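Long-range contact in transcriptional activator, putative (PDB 1RTW), which is of unknown function but belongs to the TENA/THI-4/PQQC family of all-helical, haem-oxygenase-like proteins: residues S72-K86 / E151-Y164. Numbering follows the deposited sequence.
Sequences SIYYISKELEMFEKK and EFINHWSSQEFGEY
Glu151 meets Lys86 where two nearly antiparallel helices of the all-helical TENA/THI-4-type bundle pack together: the axes of 72-86 and 151-157 lie 11.4 Å apart at 168°. The salt bridge is loose, with Lys86 NZ 3.4 Å from Glu151 OE1 in a weak hydrogen bond, and Lys86 NZ also bonds to the carbonyl of Pro148. Lys85 adds a longer ion pair to the same carboxylate.

Phe152 turns its edge toward the face of Phe83, a T-shaped pair with planes at 83° and Phe152 CE1 over the centre of the Phe83 ring. Selenomethionine Met82 fits as a knob among Glu151, Phe152, His155 and Trp156. Its CG is anti to the backbone N and the bend at chi3 carries CE over the Trp156 six-membered ring, 4.2 Å from its centroid, a CH-pi contact.

At His155, Glu79 OE2 comes to the ring edge at CE1. A water oxygen lies 2.8 Å from His155 NE2 and donates to Tyr75 O, linking the helices through a backbone acceptor. Trp156 NE1 donates to Glu79 OE2 across 3.2 Å, but from above the carboxylate plane and with an N-H...O angle of 141°, so the bond is far from straight. A phosphate ion, probably from the crystallisation liquor, lies near the Glu79 carboxylate.

Ser158 ends one helix and N-caps the next, its OG accepting from Phe161 N. The Tyr75 knob spans this break, with His155 before it and Glu160, Phe161 and Tyr164 after it; Tyr75 OH lies 3.5 Å from Phe161 CD1. Tyr164, whose OH bonds to Glu129, receives the edge of the Tyr75 ring on one face (centroids 5.6 Å apart), while Ile76 CD1 reaches Tyr164 CE2 at 3.6 Å.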
loop_
_atom_site.group_PDB
_atom_site.type_symbol
_atom_site.label_atom_id
_atom_site.label_comp_id
_atom_site.label_asym_id
_atom_site.label_seq_id
_atom_site.Cartn_x
_atom_site.Cartn_y
_atom_site.Cartn_z
ATOM N N SER B 72 -7.950 -15.954 -11.986
ATOM C CA SER B 72 -7.058 -16.694 -11.100
ATOM C C SER B 72 -7.481 -16.586 -9.649
ATOM O O SER B 72 -7.526 -17.594 -8.938
ATOM C CB SER B 72 -5.618 -16.221 -11.253
ATOM O OG SER B 72 -5.172 -16.443 -12.564
ATOM N N ILE B 73 -7.786 -15.374 -9.202
ATOM C CA ILE B 73 -8.222 -15.178 -7.817
ATOM C C ILE B 73 -9.504 -15.962 -7.548
ATOM O O ILE B 73 -9.630 -16.620 -6.506
ATOM C CB ILE B 73 -8.418 -13.699 -7.496
ATOM C CG1 ILE B 73 -7.054 -13.007 -7.476
ATOM C CG2 ILE B 73 -9.134 -13.523 -6.158
ATOM C CD1 ILE B 73 -7.136 -11.505 -7.225
ATOM N N TYR B 74 -10.422 -15.938 -8.513
ATOM C CA TYR B 74 -11.678 -16.665 -8.385
ATOM C C TYR B 74 -11.377 -18.167 -8.311
ATOM O O TYR B 74 -11.907 -18.868 -7.454
ATOM C CB TYR B 74 -12.596 -16.359 -9.572
ATOM C CG TYR B 74 -13.942 -17.046 -9.496
ATOM C CD1 TYR B 74 -14.824 -16.789 -8.443
ATOM C CD2 TYR B 74 -14.317 -17.984 -10.451
ATOM C CE1 TYR B 74 -16.048 -17.457 -8.346
ATOM C CE2 TYR B 74 -15.534 -18.652 -10.367
ATOM C CZ TYR B 74 -16.392 -18.388 -9.313
ATOM O OH TYR B 74 -17.594 -19.052 -9.223
ATOM N N TYR B 75 -10.498 -18.636 -9.197
ATOM C CA TYR B 75 -10.085 -20.036 -9.249
ATOM C C TYR B 75 -9.435 -20.476 -7.927
ATOM O O TYR B 75 -9.915 -21.419 -7.284
ATOM C CB TYR B 75 -9.129 -20.233 -10.432
ATOM C CG TYR B 75 -8.490 -21.604 -10.553
ATOM C CD1 TYR B 75 -9.265 -22.768 -10.630
ATOM C CD2 TYR B 75 -7.098 -21.732 -10.597
ATOM C CE1 TYR B 75 -8.660 -24.030 -10.746
ATOM C CE2 TYR B 75 -6.484 -22.976 -10.715
ATOM C CZ TYR B 75 -7.260 -24.119 -10.792
ATOM O OH TYR B 75 -6.621 -25.337 -10.935
ATOM N N ILE B 76 -8.409 -19.742 -7.490
ATOM C CA ILE B 76 -7.698 -20.042 -6.243
ATOM C C ILE B 76 -8.609 -19.947 -5.004
ATOM O O ILE B 76 -8.407 -20.677 -4.034
ATOM C CB ILE B 76 -6.471 -19.090 -6.031
ATOM C CG1 ILE B 76 -5.570 -19.050 -7.267
ATOM C CG2 ILE B 76 -5.656 -19.520 -4.842
ATOM C CD1 ILE B 76 -5.263 -20.368 -7.851
ATOM N N SER B 77 -9.588 -19.039 -5.026
ATOM C CA SER B 77 -10.525 -18.874 -3.899
ATOM C C SER B 77 -11.339 -20.151 -3.656
ATOM O O SER B 77 -11.837 -20.378 -2.551
ATOM C CB SER B 77 -11.504 -17.725 -4.149
ATOM O OG SER B 77 -12.456 -18.075 -5.146
ATOM N N LYS B 78 -11.480 -20.967 -4.696
ATOM C CA LYS B 78 -12.218 -22.222 -4.594
ATOM C C LYS B 78 -11.537 -23.165 -3.605
ATOM O O LYS B 78 -12.206 -23.978 -2.942
ATOM C CB LYS B 78 -12.355 -22.875 -5.972
ATOM C CG LYS B 78 -13.736 -22.725 -6.599
ATOM C CD LYS B 78 -14.304 -21.319 -6.431
ATOM C CE LYS B 78 -15.799 -21.273 -6.754
ATOM N NZ LYS B 78 -16.432 -20.002 -6.291
ATOM N N GLU B 79 -10.216 -23.003 -3.472
ATOM C CA GLU B 79 -9.400 -23.803 -2.553
ATOM C C GLU B 79 -9.898 -23.663 -1.118
ATOM O O GLU B 79 -9.766 -24.588 -0.327
ATOM C CB GLU B 79 -7.920 -23.389 -2.618
ATOM C CG GLU B 79 -7.205 -23.724 -3.917
ATOM C CD GLU B 79 -5.724 -23.339 -3.903
ATOM O OE1 GLU B 79 -5.207 -22.897 -2.853
ATOM O OE2 GLU B 79 -5.067 -23.487 -4.950
ATOM N N LEU B 80 -10.462 -22.503 -0.784
ATOM C CA LEU B 80 -10.987 -22.280 0.562
ATOM C C LEU B 80 -12.075 -23.286 0.872
ATOM O O LEU B 80 -12.075 -23.881 1.947
ATOM C CB LEU B 80 -11.557 -20.871 0.717
ATOM C CG LEU B 80 -10.540 -19.742 0.606
ATOM C CD1 LEU B 80 -11.246 -18.408 0.777
ATOM C CD2 LEU B 80 -9.437 -19.931 1.643
ATOM N N GLU B 81 -13.004 -23.463 -0.070
ATOM C CA GLU B 81 -14.105 -24.408 0.085
ATOM C C GLU B 81 -13.534 -25.820 0.225
ATOM O O GLU B 81 -14.012 -26.616 1.026
ATOM C CB GLU B 81 -15.041 -24.351 -1.130
ATOM C CG GLU B 81 -15.553 -22.951 -1.477
ATOM C CD GLU B 81 -16.305 -22.891 -2.807
ATOM O OE1 GLU B 81 -17.059 -21.913 -3.017
ATOM O OE2 GLU B 81 -16.140 -23.806 -3.646
HETATM N N MSE B 82 -12.493 -26.115 -0.546
HETATM C CA MSE B 82 -11.855 -27.426 -0.496
HETATM C C MSE B 82 -11.309 -27.721 0.906
HETATM O O MSE B 82 -11.442 -28.839 1.412
HETATM C CB MSE B 82 -10.746 -27.503 -1.545
HETATM C CG MSE B 82 -9.902 -28.752 -1.464
HETATM SE SE MSE B 82 -8.591 -28.869 -2.860
HETATM C CE MSE B 82 -7.358 -27.521 -2.249
ATOM N N PHE B 83 -10.712 -26.711 1.536
ATOM C CA PHE B 83 -10.168 -26.871 2.880
ATOM C C PHE B 83 -11.308 -26.997 3.884
ATOM O O PHE B 83 -11.258 -27.821 4.789
ATOM C CB PHE B 83 -9.290 -25.675 3.267
ATOM C CG PHE B 83 -7.861 -25.790 2.829
ATOM C CD1 PHE B 83 -6.870 -26.126 3.745
ATOM C CD2 PHE B 83 -7.492 -25.531 1.511
ATOM C CE1 PHE B 83 -5.531 -26.204 3.359
ATOM C CE2 PHE B 83 -6.154 -25.606 1.116
ATOM C CZ PHE B 83 -5.170 -25.946 2.049
ATOM N N GLU B 84 -12.336 -26.175 3.711
ATOM C CA GLU B 84 -13.487 -26.176 4.607
ATOM C C GLU B 84 -14.302 -27.467 4.585
ATOM O O GLU B 84 -14.754 -27.925 5.631
ATOM C CB GLU B 84 -14.376 -24.974 4.302
ATOM C CG GLU B 84 -13.721 -23.649 4.656
ATOM C CD GLU B 84 -14.206 -22.485 3.806
ATOM O OE1 GLU B 84 -15.102 -22.673 2.949
ATOM O OE2 GLU B 84 -13.671 -21.374 3.994
ATOM N N LYS B 85 -14.483 -28.044 3.397
ATOM C CA LYS B 85 -15.236 -29.289 3.243
ATOM C C LYS B 85 -14.480 -30.360 4.022
ATOM O O LYS B 85 -14.982 -30.895 5.017
ATOM C CB LYS B 85 -15.316 -29.696 1.762
ATOM C CG LYS B 85 -16.567 -30.495 1.388
ATOM C CD LYS B 85 -16.358 -31.306 0.114
ATOM C CE LYS B 85 -15.401 -32.466 0.372
ATOM N NZ LYS B 85 -14.912 -33.141 -0.864
ATOM N N LYS B 86 -13.233 -30.583 3.615
ATOM C CA LYS B 86 -12.361 -31.570 4.235
ATOM C C LYS B 86 -12.330 -31.441 5.755
ATOM O O LYS B 86 -12.303 -32.439 6.468
ATOM C CB LYS B 86 -10.948 -31.432 3.673
ATOM C CG LYS B 86 -10.052 -32.596 3.997
ATOM C CD LYS B 86 -10.607 -33.855 3.367
ATOM C CE LYS B 86 -9.783 -35.075 3.723
ATOM N NZ LYS B 86 -10.403 -36.305 3.161
ATOM N N GLU B 151 -8.422 -35.501 -2.821
ATOM C CA GLU B 151 -8.933 -34.212 -3.296
ATOM C C GLU B 151 -7.795 -33.212 -3.506
ATOM O O GLU B 151 -7.686 -32.602 -4.573
ATOM C CB GLU B 151 -9.948 -33.623 -2.307
ATOM C CG GLU B 151 -11.040 -34.587 -1.857
ATOM C CD GLU B 151 -10.872 -35.030 -0.410
ATOM O OE1 GLU B 151 -9.825 -35.641 -0.084
ATOM O OE2 GLU B 151 -11.791 -34.760 0.401
ATOM N N PHE B 152 -6.950 -33.065 -2.486
ATOM C CA PHE B 152 -5.804 -32.152 -2.530
ATOM C C PHE B 152 -4.751 -32.573 -3.542
ATOM O O PHE B 152 -4.200 -31.732 -4.255
ATOM C CB PHE B 152 -5.153 -32.041 -1.152
ATOM C CG PHE B 152 -6.069 -31.505 -0.109
ATOM C CD1 PHE B 152 -6.104 -30.151 0.164
ATOM C CD2 PHE B 152 -6.929 -32.351 0.571
ATOM C CE1 PHE B 152 -6.987 -29.642 1.096
ATOM C CE2 PHE B 152 -7.815 -31.858 1.505
ATOM C CZ PHE B 152 -7.849 -30.497 1.772
ATOM N N ILE B 153 -4.471 -33.871 -3.596
ATOM C CA ILE B 153 -3.487 -34.401 -4.520
ATOM C C ILE B 153 -3.909 -34.101 -5.953
ATOM O O ILE B 153 -3.096 -33.658 -6.761
ATOM C CB ILE B 153 -3.325 -35.915 -4.355
ATOM C CG1 ILE B 153 -2.959 -36.239 -2.915
ATOM C CG2 ILE B 153 -2.221 -36.427 -5.268
ATOM C CD1 ILE B 153 -2.943 -37.709 -2.619
ATOM N N ASN B 154 -5.187 -34.329 -6.247
ATOM C CA ASN B 154 -5.736 -34.092 -7.576
ATOM C C ASN B 154 -5.778 -32.624 -7.962
ATOM O O ASN B 154 -5.399 -32.275 -9.072
ATOM C CB ASN B 154 -7.150 -34.676 -7.705
ATOM C CG ASN B 154 -7.155 -36.198 -7.805
ATOM O OD1 ASN B 154 -6.170 -36.816 -8.236
ATOM N ND2 ASN B 154 -8.272 -36.810 -7.408
ATOM N N HIS B 155 -6.242 -31.765 -7.059
ATOM C CA HIS B 155 -6.330 -30.348 -7.378
ATOM C C HIS B 155 -4.998 -29.712 -7.781
ATOM O O HIS B 155 -4.909 -29.088 -8.834
ATOM C CB HIS B 155 -6.969 -29.546 -6.235
ATOM C CG HIS B 155 -6.966 -28.065 -6.483
ATOM N ND1 HIS B 155 -6.150 -27.201 -5.786
ATOM C CD2 HIS B 155 -7.589 -27.323 -7.421
ATOM C CE1 HIS B 155 -6.264 -25.990 -6.297
ATOM N NE2 HIS B 155 -7.129 -26.032 -7.290
ATOM N N TRP B 156 -3.956 -29.916 -6.982
ATOM C CA TRP B 156 -2.667 -29.314 -7.294
ATOM C C TRP B 156 -1.836 -30.001 -8.373
ATOM O O TRP B 156 -0.877 -29.414 -8.890
ATOM C CB TRP B 156 -1.855 -29.102 -6.022
ATOM C CG TRP B 156 -2.369 -27.962 -5.219
ATOM C CD1 TRP B 156 -2.575 -26.681 -5.650
ATOM C CD2 TRP B 156 -2.730 -27.981 -3.844
ATOM N NE1 TRP B 156 -3.042 -25.900 -4.624
ATOM C CE2 TRP B 156 -3.153 -26.683 -3.494
ATOM C CE3 TRP B 156 -2.746 -28.977 -2.859
ATOM C CZ2 TRP B 156 -3.571 -26.343 -2.212
ATOM C CZ3 TRP B 156 -3.159 -28.647 -1.587
ATOM C CH2 TRP B 156 -3.573 -27.341 -1.272
ATOM N N SER B 157 -2.209 -31.232 -8.716
ATOM C CA SER B 157 -1.505 -31.987 -9.749
ATOM C C SER B 157 -2.319 -32.061 -11.043
ATOM O O SER B 157 -1.819 -32.527 -12.068
ATOM C CB SER B 157 -1.195 -33.405 -9.258
ATOM O OG SER B 157 -2.381 -34.169 -9.103
ATOM N N SER B 158 -3.559 -31.577 -10.999
ATOM C CA SER B 158 -4.445 -31.612 -12.166
ATOM C C SER B 158 -3.915 -30.855 -13.382
ATOM O O SER B 158 -3.074 -29.963 -13.263
ATOM C CB SER B 158 -5.835 -31.077 -11.807
ATOM O OG SER B 158 -5.825 -29.668 -11.627
ATOM N N GLN B 159 -4.432 -31.222 -14.552
ATOM C CA GLN B 159 -4.053 -30.589 -15.811
ATOM C C GLN B 159 -4.473 -29.122 -15.763
ATOM O O GLN B 159 -3.774 -28.251 -16.273
ATOM C CB GLN B 159 -4.744 -31.292 -16.988
ATOM C CG GLN B 159 -4.341 -30.788 -18.378
ATOM C CD GLN B 159 -2.904 -31.124 -18.754
ATOM O OE1 GLN B 159 -2.184 -31.789 -18.004
ATOM N NE2 GLN B 159 -2.483 -30.667 -19.927
ATOM N N GLU B 160 -5.605 -28.865 -15.119
ATOM C CA GLU B 160 -6.139 -27.518 -14.985
ATOM C C GLU B 160 -5.171 -26.615 -14.226
ATOM O O GLU B 160 -4.895 -25.499 -14.659
ATOM C CB GLU B 160 -7.488 -27.564 -14.270
ATOM C CG GLU B 160 -8.210 -26.231 -14.223
ATOM C CD GLU B 160 -9.598 -26.337 -13.620
ATOM O OE1 GLU B 160 -9.751 -26.985 -12.561
ATOM O OE2 GLU B 160 -10.539 -25.760 -14.206
ATOM N N PHE B 161 -4.663 -27.100 -13.099
ATOM C CA PHE B 161 -3.718 -26.323 -12.308
ATOM C C PHE B 161 -2.417 -26.131 -13.084
ATOM O O PHE B 161 -1.838 -25.051 -13.069
ATOM C CB PHE B 161 -3.428 -26.996 -10.967
ATOM C CG PHE B 161 -2.772 -26.089 -9.973
ATOM C CD1 PHE B 161 -3.534 -25.188 -9.245
ATOM C CD2 PHE B 161 -1.398 -26.124 -9.773
ATOM C CE1 PHE B 161 -2.942 -24.325 -8.328
ATOM C CE2 PHE B 161 -0.791 -25.268 -8.860
ATOM C CZ PHE B 161 -1.565 -24.360 -8.131
ATOM N N GLY B 162 -1.979 -27.182 -13.772
ATOM C CA GLY B 162 -0.762 -27.114 -14.555
ATOM C C GLY B 162 -0.860 -26.091 -15.671
ATOM O O GLY B 162 0.137 -25.487 -16.068
ATOM N N GLU B 163 -2.069 -25.901 -16.188
ATOM C CA GLU B 163 -2.299 -24.938 -17.253
ATOM C C GLU B 163 -2.202 -23.538 -16.663
ATOM O O GLU B 163 -1.678 -22.618 -17.289
ATOM C CB GLU B 163 -3.664 -25.178 -17.903
ATOM C CG GLU B 163 -3.706 -26.461 -18.725
ATOM C CD GLU B 163 -5.083 -26.790 -19.275
ATOM O OE1 GLU B 163 -6.090 -26.604 -18.560
ATOM O OE2 GLU B 163 -5.156 -27.251 -20.429
ATOM N N TYR B 164 -2.705 -23.403 -15.444
ATOM C CA TYR B 164 -2.673 -22.152 -14.707
ATOM C C TYR B 164 -1.205 -21.788 -14.434
ATOM O O TYR B 164 -0.802 -20.636 -14.601
ATOM C CB TYR B 164 -3.474 -22.324 -13.410
ATOM C CG TYR B 164 -3.184 -21.311 -12.326
ATOM C CD1 TYR B 164 -3.353 -19.946 -12.555
ATOM C CD2 TYR B 164 -2.732 -21.722 -11.068
ATOM C CE1 TYR B 164 -3.080 -19.018 -11.568
ATOM C CE2 TYR B 164 -2.455 -20.802 -10.066
ATOM C CZ TYR B 164 -2.631 -19.452 -10.322
ATOM O OH TYR B 164 -2.368 -18.530 -9.336
HETATM O O HOH W 1 -8.939 -23.893 -7.463
#